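Local atomic coordinates of cytolethal distending toxin subunit B (Escherichia coli, PDB entry 2F1N), a protein that nicks DNA as the endonuclease subunit of the tripartite cytolethal distending toxin, which causes G2/M cell-cycle arrest and enlargement of the cell and its nucleus. Residues V18-Q24 and S252-G258; R127-L133 and T145-M151; G184-P190 and R219-V225. All blocks are in the same frame, centred on the assembly; numbering follows the deposited sequence.

Contact 1: residues V18-Q24 and S252-G258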
loop_
_atom_site.group_PDB
_atom_site.type_symbol
_atom_site.label_atom_id
_atom_site.label_comp_id
_atom_site.label_asym_id
_atom_site.label_seq_id
_atom_site.Cartn_x
_atom_site.Cartn_y
_atom_site.Cartn_z
ATOM N N VAL A 18 9.226 2.666 -2.702
ATOM C CA VAL A 18 8.056 2.156 -1.997
ATOM C C VAL A 18 7.931 0.665 -2.302
ATOM O O VAL A 18 8.633 0.114 -3.163
ATOM C CB VAL A 18 6.757 2.917 -2.394
ATOM C CG1 VAL A 18 6.934 4.461 -2.214
ATOM C CG2 VAL A 18 6.378 2.632 -3.830
ATOM N N ALA A 19 7.062 -0.016 -1.569
ATOM C CA ALA A 19 6.838 -1.448 -1.839
ATOM C C ALA A 19 5.496 -1.895 -1.294
ATOM O O ALA A 19 4.815 -1.161 -0.580
ATOM C CB ALA A 19 7.984 -2.310 -1.161
ATOM N N THR A 20 5.073 -3.089 -1.702
ATOM C CA THR A 20 3.840 -3.651 -1.201
ATOM C C THR A 20 4.081 -5.134 -0.873
ATOM O O THR A 20 4.853 -5.809 -1.588
ATOM C CB THR A 20 2.732 -3.464 -2.257
ATOM O OG1 THR A 20 1.534 -4.096 -1.796
ATOM C CG2 THR A 20 3.061 -4.199 -3.577
ATOM N N TRP A 21 3.495 -5.606 0.229
ATOM C CA TRP A 21 3.605 -7.006 0.575
ATOM C C TRP A 21 2.339 -7.542 1.254
ATOM O O TRP A 21 1.862 -6.977 2.239
ATOM C CB TRP A 21 4.826 -7.160 1.521
ATOM C CG TRP A 21 5.193 -8.623 1.765
ATOM C CD1 TRP A 21 5.009 -9.668 0.902
ATOM C CD2 TRP A 21 5.751 -9.184 2.964
ATOM N NE1 TRP A 21 5.441 -10.851 1.484
ATOM C CE2 TRP A 21 5.897 -10.573 2.751
ATOM C CE3 TRP A 21 6.160 -8.645 4.201
ATOM C CZ2 TRP A 21 6.441 -11.429 3.724
ATOM C CZ3 TRP A 21 6.682 -9.479 5.165
ATOM C CH2 TRP A 21 6.829 -10.868 4.921
ATOM N N ASN A 22 1.776 -8.625 0.715
ATOM C CA ASN A 22 0.693 -9.300 1.398
ATOM C C ASN A 22 1.380 -10.376 2.238
ATOM O O ASN A 22 1.962 -11.331 1.700
ATOM C CB ASN A 22 -0.242 -9.922 0.344
ATOM C CG ASN A 22 -1.371 -10.759 0.936
ATOM O OD1 ASN A 22 -1.269 -11.250 2.037
ATOM N ND2 ASN A 22 -2.442 -10.945 0.173
ATOM N N LEU A 23 1.385 -10.183 3.544
ATOM C CA LEU A 23 2.190 -11.065 4.368
ATOM C C LEU A 23 1.405 -12.256 4.889
ATOM O O LEU A 23 1.994 -13.100 5.595
ATOM C CB LEU A 23 2.959 -10.306 5.447
ATOM C CG LEU A 23 2.298 -9.498 6.546
ATOM C CD1 LEU A 23 1.792 -10.465 7.634
ATOM C CD2 LEU A 23 3.258 -8.506 7.153
ATOM N N GLN A 24 0.131 -12.360 4.495
ATOM C CA GLN A 24 -0.692 -13.536 4.807
ATOM C C GLN A 24 -0.614 -13.840 6.294
ATOM O O GLN A 24 -0.374 -14.999 6.701
ATOM C CB GLN A 24 -0.242 -14.727 3.955
ATOM C CG GLN A 24 -0.684 -14.581 2.510
ATOM C CD GLN A 24 -0.596 -15.919 1.726
ATOM O OE1 GLN A 24 0.329 -16.711 1.932
ATOM N NE2 GLN A 24 -1.583 -16.171 0.879
ATOM N N SER A 252 4.842 -16.589 3.706
ATOM C CA SER A 252 3.844 -15.988 2.784
ATOM C C SER A 252 3.997 -16.472 1.341
ATOM O O SER A 252 5.119 -16.560 0.816
ATOM C CB SER A 252 3.876 -14.433 2.732
ATOM O OG SER A 252 2.742 -13.994 1.950
ATOM N N ASP A 253 2.868 -16.708 0.687
ATOM C CA ASP A 253 2.890 -17.142 -0.702
ATOM C C ASP A 253 3.033 -15.947 -1.644
ATOM O O ASP A 253 3.172 -16.138 -2.846
ATOM C CB ASP A 253 1.634 -17.935 -1.051
ATOM C CG ASP A 253 1.533 -19.244 -0.271
ATOM O OD1 ASP A 253 2.551 -19.761 0.217
ATOM O OD2 ASP A 253 0.457 -19.846 -0.150
ATOM N N HIS A 254 3.010 -14.725 -1.087
ATOM C CA HIS A 254 3.263 -13.508 -1.880
ATOM C C HIS A 254 4.636 -12.948 -1.616
ATOM O O HIS A 254 5.149 -12.981 -0.487
ATOM C CB HIS A 254 2.209 -12.421 -1.547
ATOM C CG HIS A 254 0.823 -12.789 -1.976
ATOM N ND1 HIS A 254 0.225 -12.251 -3.092
ATOM C CD2 HIS A 254 -0.081 -13.652 -1.440
ATOM C CE1 HIS A 254 -0.996 -12.743 -3.213
ATOM N NE2 HIS A 254 -1.203 -13.603 -2.225
ATOM N N PHE A 255 5.235 -12.395 -2.656
ATOM C CA PHE A 255 6.558 -11.812 -2.540
ATOM C C PHE A 255 6.381 -10.310 -2.479
ATOM O O PHE A 255 5.460 -9.794 -3.106
ATOM C CB PHE A 255 7.335 -12.123 -3.804
ATOM C CG PHE A 255 7.232 -13.560 -4.262
ATOM C CD1 PHE A 255 7.296 -14.622 -3.362
ATOM C CD2 PHE A 255 7.069 -13.833 -5.617
ATOM C CE1 PHE A 255 7.177 -15.942 -3.804
ATOM C CE2 PHE A 255 6.948 -15.158 -6.073
ATOM C CZ PHE A 255 7.016 -16.206 -5.172
ATOM N N PRO A 256 7.246 -9.625 -1.738
ATOM C CA PRO A 256 7.250 -8.157 -1.707
ATOM C C PRO A 256 7.656 -7.643 -3.049
ATOM O O PRO A 256 8.552 -8.225 -3.741
ATOM C CB PRO A 256 8.356 -7.788 -0.702
ATOM C CG PRO A 256 8.768 -9.048 -0.074
ATOM C CD PRO A 256 8.283 -10.217 -0.871
ATOM N N VAL A 257 7.018 -6.534 -3.408
ATOM C CA VAL A 257 7.232 -5.935 -4.735
ATOM C C VAL A 257 7.617 -4.514 -4.517
ATOM O O VAL A 257 6.878 -3.780 -3.819
ATOM C CB VAL A 257 5.960 -6.040 -5.617
ATOM C CG1 VAL A 257 6.145 -5.266 -6.943
ATOM C CG2 VAL A 257 5.683 -7.524 -5.947
ATOM N N GLY A 258 8.767 -4.101 -5.085
ATOM C CA GLY A 258 9.275 -2.766 -4.867
ATOM C C GLY A 258 9.068 -1.895 -6.108
ATOM O O GLY A 258 9.105 -2.399 -7.238
HETATM O O HOH W 1 3.039 -9.061 -2.011
HETATM O O HOH W 2 -3.873 -14.813 -1.247
#
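Trp21 adopts a t rotamer (chi1 -170°) that brings its indole against the loop leading into strand 257-261. NE1 donates to His254 O at 2.9 Å, and Pro256 lies over the ring face, with CG 4.0 Å from the centroid of the five-membered ring in a CH-pi contact. The next residue, Asn22, also t, sets its CB over the His254 imidazole, 4.1 Å from the ring centroid. Its amide is turned so that OD1 accepts from Gln24 N (3.0 Å), an Asx turn, while ND2 reaches Asp185 and Glu55. His254 is an m rotamer, its ND1 bonded to Asp222. The strands 18-25 and 257-261 run antiparallel as neighbours in one sheet of the DNase I-like sandwich, and Ser252 to Pro256 fit the SDHFP signature of that family. Regular pairing centres on Thr20 and Val257, whose backbone N and O atoms form two reciprocal bonds of 2.9 Å; their side chains, both t, meet at Thr20 CG2 and Val257 CB (4.0 Å). Beyond Pro256 a water links Asn22 N with Phe255 O. Ser252 OG donates to Asn22 O (2.8 Å) and accepts from His254 N (3.1 Å) in an ST turn, and Gln24 OE1 takes Asp253 N at 2.8 Å.

Contact 2: residues R127-L133 and T145-M151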
loop_
_atom_site.group_PDB
_atom_site.type_symbol
_atom_site.label_atom_id
_atom_site.label_comp_id
_atom_site.label_asym_id
_atom_site.label_seq_id
_atom_site.Cartn_x
_atom_site.Cartn_y
_atom_site.Cartn_z
ATOM N N ARG A 127 -17.450 -2.655 -2.437
ATOM C CA ARG A 127 -18.274 -3.847 -2.658
ATOM C C ARG A 127 -18.511 -4.523 -1.305
ATOM O O ARG A 127 -17.630 -4.528 -0.435
ATOM C CB ARG A 127 -17.515 -4.802 -3.609
ATOM C CG ARG A 127 -18.280 -6.005 -4.127
ATOM C CD ARG A 127 -17.520 -6.813 -5.150
ATOM N NE ARG A 127 -17.374 -6.071 -6.409
ATOM C CZ ARG A 127 -17.111 -6.627 -7.586
ATOM N NH1 ARG A 127 -16.963 -7.941 -7.695
ATOM N NH2 ARG A 127 -17.007 -5.872 -8.659
ATOM N N GLN A 128 -19.695 -5.108 -1.117
ATOM C CA GLN A 128 -19.917 -5.921 0.069
ATOM C C GLN A 128 -18.891 -7.031 0.174
ATOM O O GLN A 128 -18.631 -7.756 -0.791
ATOM C CB GLN A 128 -21.324 -6.512 0.074
ATOM C CG GLN A 128 -22.147 -6.031 1.253
ATOM C CD GLN A 128 -23.513 -6.693 1.293
ATOM O OE1 GLN A 128 -23.713 -7.662 2.036
ATOM N NE2 GLN A 128 -24.453 -6.193 0.485
ATOM N N GLY A 129 -18.287 -7.122 1.351
ATOM C CA GLY A 129 -17.190 -8.046 1.592
ATOM C C GLY A 129 -15.813 -7.587 1.121
ATOM O O GLY A 129 -14.832 -8.319 1.265
ATOM N N GLY A 130 -15.737 -6.388 0.550
ATOM C CA GLY A 130 -14.452 -5.831 0.141
ATOM C C GLY A 130 -13.778 -5.157 1.332
ATOM O O GLY A 130 -14.416 -4.948 2.370
ATOM N N ARG A 131 -12.503 -4.792 1.161
ATOM C CA ARG A 131 -11.720 -4.076 2.163
ATOM C C ARG A 131 -11.831 -2.571 1.854
ATOM O O ARG A 131 -12.151 -2.208 0.734
ATOM C CB ARG A 131 -10.239 -4.487 2.036
ATOM C CG ARG A 131 -9.829 -5.543 3.024
ATOM C CD ARG A 131 -10.425 -6.834 2.696
ATOM N NE ARG A 131 -9.919 -7.438 1.438
ATOM C CZ ARG A 131 -10.136 -8.723 1.078
ATOM N NH1 ARG A 131 -10.886 -9.543 1.849
ATOM N NH2 ARG A 131 -9.623 -9.198 -0.047
ATOM N N PRO A 132 -11.590 -1.723 2.848
ATOM C CA PRO A 132 -11.473 -0.273 2.620
ATOM C C PRO A 132 -10.173 0.045 1.923
ATOM O O PRO A 132 -9.350 -0.844 1.682
ATOM C CB PRO A 132 -11.464 0.309 4.057
ATOM C CG PRO A 132 -10.785 -0.763 4.877
ATOM C CD PRO A 132 -11.264 -2.087 4.246
ATOM N N LEU A 133 -9.991 1.326 1.573
ATOM C CA LEU A 133 -8.701 1.866 1.127
ATOM C C LEU A 133 -8.079 2.699 2.233
ATOM O O LEU A 133 -8.727 3.557 2.739
ATOM C CB LEU A 133 -8.923 2.761 -0.105
ATOM C CG LEU A 133 -9.155 1.878 -1.337
ATOM C CD1 LEU A 133 -9.780 2.685 -2.482
ATOM C CD2 LEU A 133 -7.861 1.196 -1.795
ATOM N N THR A 145 -2.706 1.567 0.538
ATOM C CA THR A 145 -2.679 0.104 0.478
ATOM C C THR A 145 -4.066 -0.491 0.125
ATOM O O THR A 145 -5.083 -0.014 0.610
ATOM C CB THR A 145 -2.113 -0.461 1.801
ATOM O OG1 THR A 145 -2.095 -1.917 1.728
ATOM C CG2 THR A 145 -3.032 -0.107 3.036
ATOM N N ALA A 146 -4.084 -1.484 -0.770
ATOM C CA ALA A 146 -5.352 -2.057 -1.268
ATOM C C ALA A 146 -5.294 -3.569 -1.262
ATOM O O ALA A 146 -4.216 -4.176 -1.474
ATOM C CB ALA A 146 -5.665 -1.612 -2.668
ATOM N N HIS A 147 -6.451 -4.173 -0.971
ATOM C CA HIS A 147 -6.516 -5.624 -1.052
ATOM C C HIS A 147 -7.855 -6.018 -1.659
ATOM O O HIS A 147 -8.862 -6.150 -0.956
ATOM C CB HIS A 147 -6.344 -6.248 0.324
ATOM C CG HIS A 147 -6.336 -7.749 0.278
ATOM N ND1 HIS A 147 -6.477 -8.514 1.419
ATOM C CD2 HIS A 147 -6.219 -8.616 -0.764
ATOM C CE1 HIS A 147 -6.449 -9.798 1.081
ATOM N NE2 HIS A 147 -6.298 -9.891 -0.239
ATOM N N ALA A 148 -7.866 -6.222 -2.974
ATOM C CA ALA A 148 -9.095 -6.530 -3.696
ATOM C C ALA A 148 -9.506 -7.956 -3.392
ATOM O O ALA A 148 -8.679 -8.730 -2.957
ATOM C CB ALA A 148 -8.873 -6.333 -5.214
ATOM N N ILE A 149 -10.784 -8.280 -3.625
ATOM C CA ILE A 149 -11.320 -9.596 -3.247
ATOM C C ILE A 149 -10.788 -10.652 -4.178
ATOM O O ILE A 149 -10.658 -10.412 -5.389
ATOM C CB ILE A 149 -12.845 -9.563 -3.308
ATOM C CG1 ILE A 149 -13.408 -8.549 -2.307
ATOM C CG2 ILE A 149 -13.434 -11.035 -3.014
ATOM C CD1 ILE A 149 -14.870 -8.144 -2.651
ATOM N N ALA A 150 -10.464 -11.834 -3.624
ATOM C CA ALA A 150 -10.017 -12.915 -4.484
ATOM C C ALA A 150 -11.279 -13.603 -5.013
ATOM O O ALA A 150 -11.843 -14.530 -4.408
ATOM C CB ALA A 150 -9.106 -13.900 -3.719
ATOM N N MET A 151 -11.768 -13.089 -6.118
ATOM C CA MET A 151 -12.981 -13.630 -6.752
ATOM C C MET A 151 -12.889 -13.277 -8.202
ATOM O O MET A 151 -12.107 -12.405 -8.589
ATOM C CB MET A 151 -14.268 -13.008 -6.167
ATOM C CG MET A 151 -14.494 -11.536 -6.524
ATOM S SD MET A 151 -15.815 -10.795 -5.623
ATOM C CE MET A 151 -17.230 -11.482 -6.621
HETATM O O HOH W 3 -11.293 -5.000 -1.394
HETATM O O HOH W 4 -10.108 -12.042 -0.794
HETATM O O HOH W 5 -8.856 -2.640 -0.537
#
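Along 145-151, Thr145 points away from 127-133, its hydroxyl bonded to Val53 and Gln54. Ala146 CB meets Leu133 CD2 at 3.7 Å. At His147 the chains have separated enough for water: one bridges His147 N and Pro132 O, another His147 O and Arg131 N. Arg131 folds back across this gap. Its NE donates to His147 O (2.9 Å), and its guanidinium lies flat on the imidazole, centres 3.9 Å apart and planes at 29°, while NH2 makes a weak bond to Ala148 O (3.1 Å). Ile149 extends CD1 to Gly130 CA (3.6 Å) and Arg127 CD (3.9 Å), packing on a type II turn, Arg127 to Gly130, whose third residue, Gly129, has positive phi. A water joins Ala150 N to Arg131 NH2, and Met151 SD lies 3.7 Å from Arg127 NH1, which also bonds Asn153. The contact thus spans the splayed open end of hairpin 133-138/141-147, with Leu133 against Leu159 and Val163 of helix 156-168 and His147 against strands 50-56 and 109-113 of the other sheet.

Contact 3: residues G184-P190 and R219-V225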
loop_
_atom_site.group_PDB
_atom_site.type_symbol
_atom_site.label_atom_id
_atom_site.label_comp_id
_atom_site.label_asym_id
_atom_site.label_seq_id
_atom_site.Cartn_x
_atom_site.Cartn_y
_atom_site.Cartn_z
ATOM N N GLY A 184 -0.822 -2.616 -3.896
ATOM C CA GLY A 184 -1.537 -3.688 -3.226
ATOM C C GLY A 184 -1.685 -4.945 -3.988
ATOM O O GLY A 184 -1.020 -5.137 -5.023
ATOM N N ASP A 185 -2.489 -5.831 -3.384
ATOM C CA ASP A 185 -2.844 -7.094 -3.992
ATOM C C ASP A 185 -4.173 -6.867 -4.679
ATOM O O ASP A 185 -5.252 -6.821 -4.064
ATOM C CB ASP A 185 -2.931 -8.182 -2.898
ATOM C CG ASP A 185 -3.331 -9.528 -3.434
ATOM O OD1 ASP A 185 -3.639 -9.690 -4.664
ATOM O OD2 ASP A 185 -3.418 -10.490 -2.633
ATOM N N PHE A 186 -4.085 -6.741 -5.995
ATOM C CA PHE A 186 -5.275 -6.459 -6.790
ATOM C C PHE A 186 -6.038 -7.707 -7.191
ATOM O O PHE A 186 -7.158 -7.628 -7.705
ATOM C CB PHE A 186 -4.887 -5.643 -8.022
ATOM C CG PHE A 186 -4.433 -4.257 -7.691
ATOM C CD1 PHE A 186 -5.375 -3.254 -7.425
ATOM C CD2 PHE A 186 -3.072 -3.946 -7.622
ATOM C CE1 PHE A 186 -4.939 -1.946 -7.082
ATOM C CE2 PHE A 186 -2.622 -2.634 -7.305
ATOM C CZ PHE A 186 -3.569 -1.642 -7.044
ATOM N N ASN A 187 -5.412 -8.870 -6.978
ATOM C CA ASN A 187 -6.082 -10.167 -7.210
ATOM C C ASN A 187 -6.617 -10.357 -8.631
ATOM O O ASN A 187 -7.534 -11.142 -8.853
ATOM C CB ASN A 187 -7.189 -10.436 -6.156
ATOM C CG ASN A 187 -6.718 -11.370 -5.061
ATOM O OD1 ASN A 187 -6.056 -12.398 -5.335
ATOM N ND2 ASN A 187 -7.005 -11.030 -3.825
ATOM N N ARG A 188 -5.978 -9.670 -9.574
ATOM C CA ARG A 188 -6.114 -9.856 -11.031
ATOM C C ARG A 188 -4.823 -9.343 -11.658
ATOM O O ARG A 188 -4.103 -8.543 -11.035
ATOM C CB ARG A 188 -7.359 -9.145 -11.577
ATOM C CG ARG A 188 -7.343 -7.626 -11.426
ATOM C CD ARG A 188 -8.476 -7.010 -12.298
ATOM N NE ARG A 188 -9.804 -7.239 -11.756
ATOM C CZ ARG A 188 -10.944 -7.009 -12.450
ATOM N NH1 ARG A 188 -10.879 -6.631 -13.737
ATOM N NH2 ARG A 188 -12.138 -7.164 -11.892
ATOM N N GLU A 189 -4.515 -9.807 -12.884
ATOM C CA GLU A 189 -3.273 -9.476 -13.527
ATOM C C GLU A 189 -3.347 -8.010 -14.019
ATOM O O GLU A 189 -4.418 -7.497 -14.175
ATOM C CB GLU A 189 -3.013 -10.469 -14.697
ATOM C CG GLU A 189 -1.646 -11.105 -14.642
ATOM C CD GLU A 189 -1.614 -12.375 -13.836
ATOM O OE1 GLU A 189 -2.616 -12.700 -13.181
ATOM O OE2 GLU A 189 -0.580 -13.073 -13.898
ATOM N N PRO A 190 -2.209 -7.345 -14.182
ATOM C CA PRO A 190 -2.169 -5.930 -14.585
ATOM C C PRO A 190 -3.004 -5.562 -15.836
ATOM O O PRO A 190 -3.776 -4.608 -15.825
ATOM C CB PRO A 190 -0.685 -5.713 -14.830
ATOM C CG PRO A 190 -0.032 -6.617 -13.897
ATOM C CD PRO A 190 -0.844 -7.864 -13.939
ATOM N N ARG A 219 1.105 -16.099 -10.772
ATOM C CA ARG A 219 0.293 -14.947 -11.186
ATOM C C ARG A 219 0.971 -13.666 -10.709
ATOM O O ARG A 219 1.706 -13.692 -9.712
ATOM C CB ARG A 219 -1.136 -15.067 -10.639
ATOM C CG ARG A 219 -1.896 -16.280 -11.298
ATOM C CD ARG A 219 -3.271 -15.917 -11.863
ATOM N NE ARG A 219 -4.196 -15.723 -10.742
ATOM C CZ ARG A 219 -5.198 -14.844 -10.685
ATOM N NH1 ARG A 219 -5.491 -14.030 -11.714
ATOM N NH2 ARG A 219 -5.922 -14.795 -9.572
ATOM N N THR A 220 0.709 -12.579 -11.421
ATOM C CA THR A 220 1.240 -11.267 -11.042
ATOM C C THR A 220 0.039 -10.494 -10.477
ATOM O O THR A 220 -0.762 -9.961 -11.233
ATOM C CB THR A 220 1.792 -10.581 -12.296
ATOM O OG1 THR A 220 2.932 -11.340 -12.776
ATOM C CG2 THR A 220 2.357 -9.182 -11.980
ATOM N N LEU A 221 -0.105 -10.512 -9.155
ATOM C CA LEU A 221 -1.280 -9.947 -8.492
ATOM C C LEU A 221 -0.973 -8.703 -7.666
ATOM O O LEU A 221 -1.898 -7.992 -7.241
ATOM C CB LEU A 221 -1.884 -10.985 -7.562
ATOM C CG LEU A 221 -2.356 -12.265 -8.253
ATOM C CD1 LEU A 221 -3.051 -13.198 -7.218
ATOM C CD2 LEU A 221 -3.231 -12.010 -9.467
ATOM N N ASP A 222 0.309 -8.496 -7.376
ATOM C CA ASP A 222 0.738 -7.449 -6.427
ATOM C C ASP A 222 1.552 -6.432 -7.213
ATOM O O ASP A 222 2.608 -6.766 -7.761
ATOM C CB ASP A 222 1.631 -8.079 -5.354
ATOM C CG ASP A 222 0.949 -9.188 -4.630
ATOM O OD1 ASP A 222 0.105 -8.849 -3.747
ATOM O OD2 ASP A 222 1.124 -10.433 -4.886
ATOM N N TYR A 223 1.098 -5.194 -7.221
ATOM C CA TYR A 223 1.784 -4.187 -8.017
ATOM C C TYR A 223 1.257 -2.812 -7.647
ATOM O O TYR A 223 0.642 -2.660 -6.577
ATOM C CB TYR A 223 1.628 -4.545 -9.530
ATOM C CG TYR A 223 0.231 -4.860 -9.995
ATOM C CD1 TYR A 223 -0.617 -3.848 -10.451
ATOM C CD2 TYR A 223 -0.245 -6.197 -10.041
ATOM C CE1 TYR A 223 -1.936 -4.148 -10.899
ATOM C CE2 TYR A 223 -1.572 -6.519 -10.452
ATOM C CZ TYR A 223 -2.387 -5.501 -10.891
ATOM O OH TYR A 223 -3.646 -5.796 -11.292
ATOM N N ALA A 224 1.507 -1.807 -8.494
ATOM C CA ALA A 224 1.161 -0.410 -8.166
ATOM C C ALA A 224 0.404 0.268 -9.295
ATOM O O ALA A 224 0.611 -0.067 -10.469
ATOM C CB ALA A 224 2.404 0.424 -7.804
ATOM N N VAL A 225 -0.464 1.229 -8.943
ATOM C CA VAL A 225 -1.106 2.101 -9.950
ATOM C C VAL A 225 -0.771 3.520 -9.544
ATOM O O VAL A 225 -1.139 3.934 -8.456
ATOM C CB VAL A 225 -2.658 1.901 -9.997
ATOM C CG1 VAL A 225 -3.273 2.808 -11.099
ATOM C CG2 VAL A 225 -3.050 0.412 -10.175
#
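Backbone pairing fixes the register between the chain leaving strand 179-183 and the start of strand 222-228. Gly184 and Tyr223 form an antiparallel hydrogen-bonded pair, each N donating to the other's O at 3.1 Å. Next to it, Asp185 and Asp222 make a non-hydrogen-bonded pair with CA atoms 4.3 Å apart, and Phe186 N then donates to Leu221 O (2.8 Å). The fully extended backbone of Gly184, where the chain turns a corner, would jam a CB against the preceding carbonyl.

Aromatic packing centres on Tyr223. Phe186 forms an offset stack on one face of its ring (centroids 4.8 Å, planes at 30°), and Pro190 packs over the opposite face in a CH-pi contact, CG lying 3.9 Å from the centroid. Phe186 CZ also reaches Val225 CG2 at 3.8 Å.

Among polar side chains, Tyr223 OH donates to Arg188 O (2.8 Å). Glu189, at the N-cap position of helix 190-194, uses OE2 to accept from Thr220 N (2.8 Å), and OE1 forms a longer salt bridge with Arg219 NH1 (3.5 Å). The buried Arg188 side chain instead bonds to Asn154 and forms a salt bridge with Asp192.

The two aspartates share one face of the sheet, with Asp185 OD1 and Asp222 OD1 only 3.9 Å apart. Asn22 binds the first, Thr214 and His254 the second. Gly184 to Asn187 match the GDFN motif of DNase I-like enzymes, so this clustered acidity is consistent with an active-site wall, whereas Arg188, Glu189 and Pro190, which open the nuclear localization signal, are here tied into the fold.

The three contacts converge on one polar cluster between the two sheets of the sandwich. Contacts 1 and 3, with centres about 11 Å apart, meet most intimately: His254 ND1 lies 2.7 Å from Asp222 OD2, a probable hydrogen bond resembling the His-Asp pair of DNase I, and Asn22 ND2 lies 3.0 Å from Asp185 OD2. Contact 2, centred about 12 Å from contact 3, joins it through Ala148 N and Asp185 O (2.9 Å) and through Ala148 O and Asn187 ND2 (3.0 Å). It approaches contact 1 at His147 NE2, 4.0 Å from Asn22 ND2. By analogy with related nucleases, Asn22, His147, Asp185 and His254 probably line the catalytic cleft.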